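Local coordinates for extracellular solute-binding protein (Conexibacter woesei, PDB 4P98) that probably serves as the solute-binding component of an ABC transporter, a BMP-family lipoprotein that captures its ligand outside the cell membrane, at residues F71-F76 and T95-V100; G137-V142 and G287-D292. All blocks are in the same frame, centred on the assembly; numbering follows the deposited sequence.

The two contacts lie on opposite sides of the chain's centre. Their own centres are about 51 Å apart, and their nearest atoms about 40 Å. Along the chain they come in series. Contact 1 closes early, between the end of helix 61-73 and the loop leading into strand 101-105. It lies in the lobe built on the six-stranded parallel sheet, of which strand 101-105 is part. Contact 2 joins the loop before strand 144-149, in the five-stranded parallel sheet, to the loop before helix 294-307, some 145 residues later. Each contact thus serves a different alpha/beta lobe. Two such lobes are the usual build of periplasmic-type binding proteins, which hold ligand between them.

Contact 1. Residues F71-F76 and T95-V100; sequences FAARGF and TEFPDV
Phe97 lays one face of its ring over the methyl group of Ala72. Ala72 CB sits 3.5 Å from the ring centroid and 10° off the ring normal, a CH-pi contact. Phe97 CG stands anti to the carbonyl carbon (chi1 -64°), which puts it on the side of the helix end. Phe97 CZ meets Ala73 CB at 4.1 Å, and Phe97 CE1 lies obliquely near Ala73 N. An alanine in place of Phe97 would probably open a gap over Ala72 and leave its methyl without the aromatic cover.

Val100 fills in beside the ring. Its CG1, anti to the backbone N (chi1 -179°), reaches Phe76 O at 3.5 Å and Ala72 CB at 4.2 Å. The side chains that meet are apolar, though Val100 CG1 and Phe97 CE1 touch polar backbone atoms. Phe97 and Val100 are the ends of a type I beta turn, closed by the hydrogen bond from Val100 N to Phe97 O. Gly75 ends helix 61-73 in a Schellman motif, and the Phe71 and Phe76 rings lead away to strands 22-25 and 53-55. The arrangement joins a Schellman-capped helix end to the turn before strand 101-105, in an alpha/beta lobe with a parallel sheet.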
loop_
_atom_site.group_PDB
_atom_site.type_symbol
_atom_site.label_atom_id
_atom_site.label_comp_id
_atom_site.label_asym_id
_atom_site.label_seq_id
_atom_site.Cartn_x
_atom_site.Cartn_y
_atom_site.Cartn_z
ATOM N N PHE A 71 22.948 5.224 11.568
ATOM C CA PHE A 71 22.904 5.987 10.324
ATOM C C PHE A 71 23.044 7.485 10.578
ATOM O O PHE A 71 23.765 8.177 9.859
ATOM C CB PHE A 71 21.618 5.708 9.534
ATOM C CG PHE A 71 21.646 4.418 8.763
ATOM C CD1 PHE A 71 22.617 4.194 7.790
ATOM C CD2 PHE A 71 20.694 3.438 8.982
ATOM C CE1 PHE A 71 22.632 3.017 7.055
ATOM C CE2 PHE A 71 20.710 2.256 8.260
ATOM C CZ PHE A 71 21.683 2.040 7.299
ATOM N N ALA A 72 22.349 7.991 11.593
ATOM C CA ALA A 72 22.453 9.407 11.940
ATOM C C ALA A 72 23.864 9.768 12.398
ATOM O O ALA A 72 24.383 10.816 12.027
ATOM C CB ALA A 72 21.449 9.768 13.016
ATOM N N ALA A 73 24.470 8.907 13.209
ATOM C CA ALA A 73 25.818 9.157 13.736
ATOM C C ALA A 73 26.864 9.152 12.624
ATOM O O ALA A 73 27.851 9.878 12.696
ATOM C CB ALA A 73 26.172 8.124 14.802
ATOM N N ARG A 74 26.637 8.341 11.595
ATOM C CA ARG A 74 27.535 8.265 10.442
ATOM C C ARG A 74 27.350 9.400 9.433
ATOM O O ARG A 74 28.001 9.416 8.394
ATOM C CB ARG A 74 27.355 6.930 9.724
ATOM C CG ARG A 74 27.863 5.723 10.508
ATOM C CD ARG A 74 27.453 4.434 9.817
ATOM N NE ARG A 74 27.875 4.463 8.418
ATOM C CZ ARG A 74 27.391 3.693 7.449
ATOM N NH1 ARG A 74 26.447 2.787 7.697
ATOM N NH2 ARG A 74 27.868 3.839 6.217
ATOM N N GLY A 75 26.451 10.336 9.721
ATOM C CA GLY A 75 26.263 11.503 8.858
ATOM C C GLY A 75 25.362 11.292 7.648
ATOM O O GLY A 75 25.511 11.981 6.644
ATOM N N PHE A 76 24.424 10.350 7.724
ATOM C CA PHE A 76 23.385 10.275 6.707
ATOM C C PHE A 76 22.528 11.544 6.797
ATOM O O PHE A 76 22.350 12.117 7.869
ATOM C CB PHE A 76 22.552 8.995 6.835
ATOM C CG PHE A 76 23.155 7.817 6.121
ATOM C CD1 PHE A 76 24.367 7.278 6.538
ATOM C CD2 PHE A 76 22.534 7.263 5.015
ATOM C CE1 PHE A 76 24.934 6.201 5.870
ATOM C CE2 PHE A 76 23.095 6.184 4.348
ATOM C CZ PHE A 76 24.300 5.655 4.777
ATOM N N THR A 95 15.401 13.409 18.219
ATOM C CA THR A 95 15.728 14.376 19.269
ATOM C C THR A 95 17.231 14.440 19.553
ATOM O O THR A 95 17.703 15.449 20.051
ATOM C CB THR A 95 14.996 14.076 20.594
ATOM O OG1 THR A 95 15.522 12.870 21.174
ATOM C CG2 THR A 95 13.482 13.936 20.372
ATOM N N GLU A 96 17.967 13.371 19.239
ATOM C CA GLU A 96 19.418 13.306 19.457
ATOM C C GLU A 96 20.245 13.983 18.361
ATOM O O GLU A 96 21.411 14.317 18.581
ATOM C CB GLU A 96 19.884 11.845 19.566
ATOM C CG GLU A 96 19.200 11.009 20.635
ATOM C CD GLU A 96 19.551 9.523 20.541
ATOM O OE1 GLU A 96 20.557 9.160 19.891
ATOM O OE2 GLU A 96 18.810 8.694 21.105
ATOM N N PHE A 97 19.657 14.158 17.181
ATOM C CA PHE A 97 20.386 14.633 16.008
ATOM C C PHE A 97 19.574 15.734 15.322
ATOM O O PHE A 97 18.970 15.498 14.274
ATOM C CB PHE A 97 20.625 13.488 15.025
ATOM C CG PHE A 97 21.509 12.393 15.554
ATOM C CD1 PHE A 97 22.890 12.456 15.401
ATOM C CD2 PHE A 97 20.959 11.280 16.178
ATOM C CE1 PHE A 97 23.703 11.438 15.888
ATOM C CE2 PHE A 97 21.766 10.261 16.667
ATOM C CZ PHE A 97 23.144 10.334 16.511
ATOM N N PRO A 98 19.568 16.940 15.908
ATOM C CA PRO A 98 18.739 18.048 15.411
ATOM C C PRO A 98 19.012 18.451 13.963
ATOM O O PRO A 98 18.120 18.975 13.311
ATOM C CB PRO A 98 19.078 19.217 16.347
ATOM C CG PRO A 98 19.837 18.639 17.491
ATOM C CD PRO A 98 20.399 17.324 17.064
ATOM N N ASP A 99 20.230 18.232 13.476
ATOM C CA ASP A 99 20.594 18.597 12.103
ATOM C C ASP A 99 20.442 17.453 11.094
ATOM O O ASP A 99 20.708 17.643 9.915
ATOM C CB ASP A 99 22.029 19.147 12.058
ATOM C CG ASP A 99 22.166 20.481 12.767
ATOM O OD1 ASP A 99 21.173 21.233 12.847
ATOM O OD2 ASP A 99 23.275 20.784 13.244
ATOM N N VAL A 100 20.032 16.272 11.554
ATOM C CA VAL A 100 19.726 15.154 10.661
ATOM C C VAL A 100 18.218 15.162 10.420
ATOM O O VAL A 100 17.443 15.585 11.281
ATOM C CB VAL A 100 20.211 13.820 11.258
ATOM C CG1 VAL A 100 19.913 12.649 10.333
ATOM C CG2 VAL A 100 21.718 13.897 11.520
#

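Contact 2. Residues G137-V142 and G287-D292; sequences GSLRGV and GDVVPD
Arg140 reaches across to the backbone of the 287-292 loop and holds one carbonyl oxygen with two nitrogens. Its NE and NH2 each lie 3.1 Å from Asp288 O. The grip is side-on, and the oxygen lies near the guanidinium plane. Both nitrogens come from the same face of the Asp288 carbonyl plane. NE is tilted moderately from that plane, while NH2 stands well above it, 54° out. The chain is extended at chi2 and bends at chi3 (-58°), which swings NE out of the line of the chain, toward Asp288 O. Val290 O and Pro291 CA lie over one face of the guanidinium. The carboxylates of Asp288 and Asp292 are near but not in contact, and may add a mild favourable field.

The backbone of Arg140 is also tied down. Its N donates to Val289 O at 2.7 Å in a nearly straight bond (166°). Val289 CA points a long, bent CA-H...O contact back at Arg140 O.

Leu139 and Pro291 pack beside the Arg140 N to Val289 O bond. Leu139 CB lies alongside Val289 O at 3.4 Å. Leu139 CD1 lies 4.3 Å from Val289 CG2. Its CD2 leans on Val289 O and lies 4.2 Å from Pro291 CD. The Pro291 ring brings its CG to Ser138 O, 3.3 Å away. Val142 CG2 meets Val289 CB from the other segment. Ile241 of strand 240-242 touches Leu139, Val289 and Val290, while Ser138 OG hydrogen-bonds to Phe134 O in the last turn of helix 125-137.

The contact joins two loops distant in sequence: one leads from helix 125-137 into strand 144-149, the other into helix 294-307. It draws the C-terminal part of the chain against the five-stranded lobe of a periplasmic-type binding-protein fold.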
loop_
_atom_site.group_PDB
_atom_site.type_symbol
_atom_site.label_atom_id
_atom_site.label_comp_id
_atom_site.label_asym_id
_atom_site.label_seq_id
_atom_site.Cartn_x
_atom_site.Cartn_y
_atom_site.Cartn_z
ATOM N N GLY A 137 -15.532 -3.507 -10.024
ATOM C CA GLY A 137 -16.820 -3.114 -10.570
ATOM C C GLY A 137 -16.748 -2.504 -11.960
ATOM O O GLY A 137 -17.772 -2.322 -12.600
ATOM N N SER A 138 -15.544 -2.198 -12.429
ATOM C CA SER A 138 -15.341 -1.606 -13.748
ATOM C C SER A 138 -15.080 -2.632 -14.852
ATOM O O SER A 138 -14.941 -2.258 -16.010
ATOM C CB SER A 138 -14.158 -0.630 -13.703
ATOM O OG SER A 138 -14.440 0.454 -12.835
ATOM N N LEU A 139 -15.008 -3.916 -14.503
ATOM C CA LEU A 139 -14.597 -4.945 -15.453
ATOM C C LEU A 139 -15.768 -5.385 -16.323
ATOM O O LEU A 139 -16.912 -5.062 -16.032
ATOM C CB LEU A 139 -14.032 -6.159 -14.712
ATOM C CG LEU A 139 -12.854 -5.894 -13.786
ATOM C CD1 LEU A 139 -12.485 -7.182 -13.055
ATOM C CD2 LEU A 139 -11.662 -5.334 -14.550
ATOM N N ARG A 140 -15.473 -6.130 -17.384
ATOM C CA ARG A 140 -16.517 -6.593 -18.311
ATOM C C ARG A 140 -16.921 -8.017 -17.986
ATOM O O ARG A 140 -16.076 -8.908 -18.002
ATOM C CB ARG A 140 -16.014 -6.559 -19.751
ATOM C CG ARG A 140 -15.991 -5.181 -20.390
ATOM C CD ARG A 140 -15.711 -5.263 -21.890
ATOM N NE ARG A 140 -14.434 -5.933 -22.169
ATOM C CZ ARG A 140 -13.567 -5.575 -23.117
ATOM N NH1 ARG A 140 -13.806 -4.538 -23.919
ATOM N NH2 ARG A 140 -12.435 -6.263 -23.260
ATOM N N GLY A 141 -18.207 -8.221 -17.694
ATOM C CA GLY A 141 -18.753 -9.557 -17.489
ATOM C C GLY A 141 -18.475 -10.172 -16.127
ATOM O O GLY A 141 -18.588 -11.371 -15.963
ATOM N N VAL A 142 -18.129 -9.356 -15.142
ATOM C CA VAL A 142 -17.841 -9.861 -13.802
ATOM C C VAL A 142 -18.986 -9.468 -12.891
ATOM O O VAL A 142 -19.089 -8.316 -12.478
ATOM C CB VAL A 142 -16.502 -9.311 -13.279
ATOM C CG1 VAL A 142 -16.250 -9.770 -11.845
ATOM C CG2 VAL A 142 -15.366 -9.728 -14.195
ATOM N N GLY A 287 -7.843 -12.299 -19.657
ATOM C CA GLY A 287 -9.022 -12.707 -20.401
ATOM C C GLY A 287 -9.447 -11.542 -21.272
ATOM O O GLY A 287 -8.600 -10.880 -21.886
ATOM N N ASP A 288 -10.746 -11.279 -21.309
ATOM C CA ASP A 288 -11.267 -10.091 -21.977
ATOM C C ASP A 288 -12.136 -9.290 -21.000
ATOM O O ASP A 288 -13.092 -8.635 -21.398
ATOM C CB ASP A 288 -12.059 -10.485 -23.237
ATOM C CG ASP A 288 -13.392 -11.128 -22.912
ATOM O OD1 ASP A 288 -13.554 -11.636 -21.779
ATOM O OD2 ASP A 288 -14.284 -11.115 -23.787
ATOM N N VAL A 289 -11.799 -9.346 -19.713
ATOM C CA VAL A 289 -12.581 -8.628 -18.702
ATOM C C VAL A 289 -12.097 -7.188 -18.485
ATOM O O VAL A 289 -12.811 -6.408 -17.876
ATOM C CB VAL A 289 -12.581 -9.360 -17.336
ATOM C CG1 VAL A 289 -12.952 -10.834 -17.511
ATOM C CG2 VAL A 289 -11.234 -9.212 -16.646
ATOM N N VAL A 290 -10.896 -6.841 -18.956
ATOM C CA VAL A 290 -10.312 -5.518 -18.672
ATOM C C VAL A 290 -10.664 -4.493 -19.758
ATOM O O VAL A 290 -10.199 -4.616 -20.894
ATOM C CB VAL A 290 -8.778 -5.571 -18.540
ATOM C CG1 VAL A 290 -8.231 -4.196 -18.164
ATOM C CG2 VAL A 290 -8.362 -6.601 -17.492
ATOM N N PRO A 291 -11.467 -3.469 -19.415
ATOM C CA PRO A 291 -11.765 -2.458 -20.443
ATOM C C PRO A 291 -10.530 -1.659 -20.851
ATOM O O PRO A 291 -9.630 -1.428 -20.026
ATOM C CB PRO A 291 -12.810 -1.567 -19.769
ATOM C CG PRO A 291 -12.571 -1.739 -18.307
ATOM C CD PRO A 291 -12.180 -3.187 -18.156
ATOM N N ASP A 292 -10.480 -1.253 -22.121
ATOM C CA ASP A 292 -9.337 -0.501 -22.646
ATOM C C ASP A 292 -9.136 0.805 -21.897
ATOM O O ASP A 292 -8.025 1.320 -21.832
ATOM C CB ASP A 292 -9.516 -0.183 -24.139
ATOM C CG ASP A 292 -9.502 -1.426 -25.012
ATOM O OD1 ASP A 292 -8.696 -2.345 -24.739
ATOM O OD2 ASP A 292 -10.297 -1.479 -25.974
#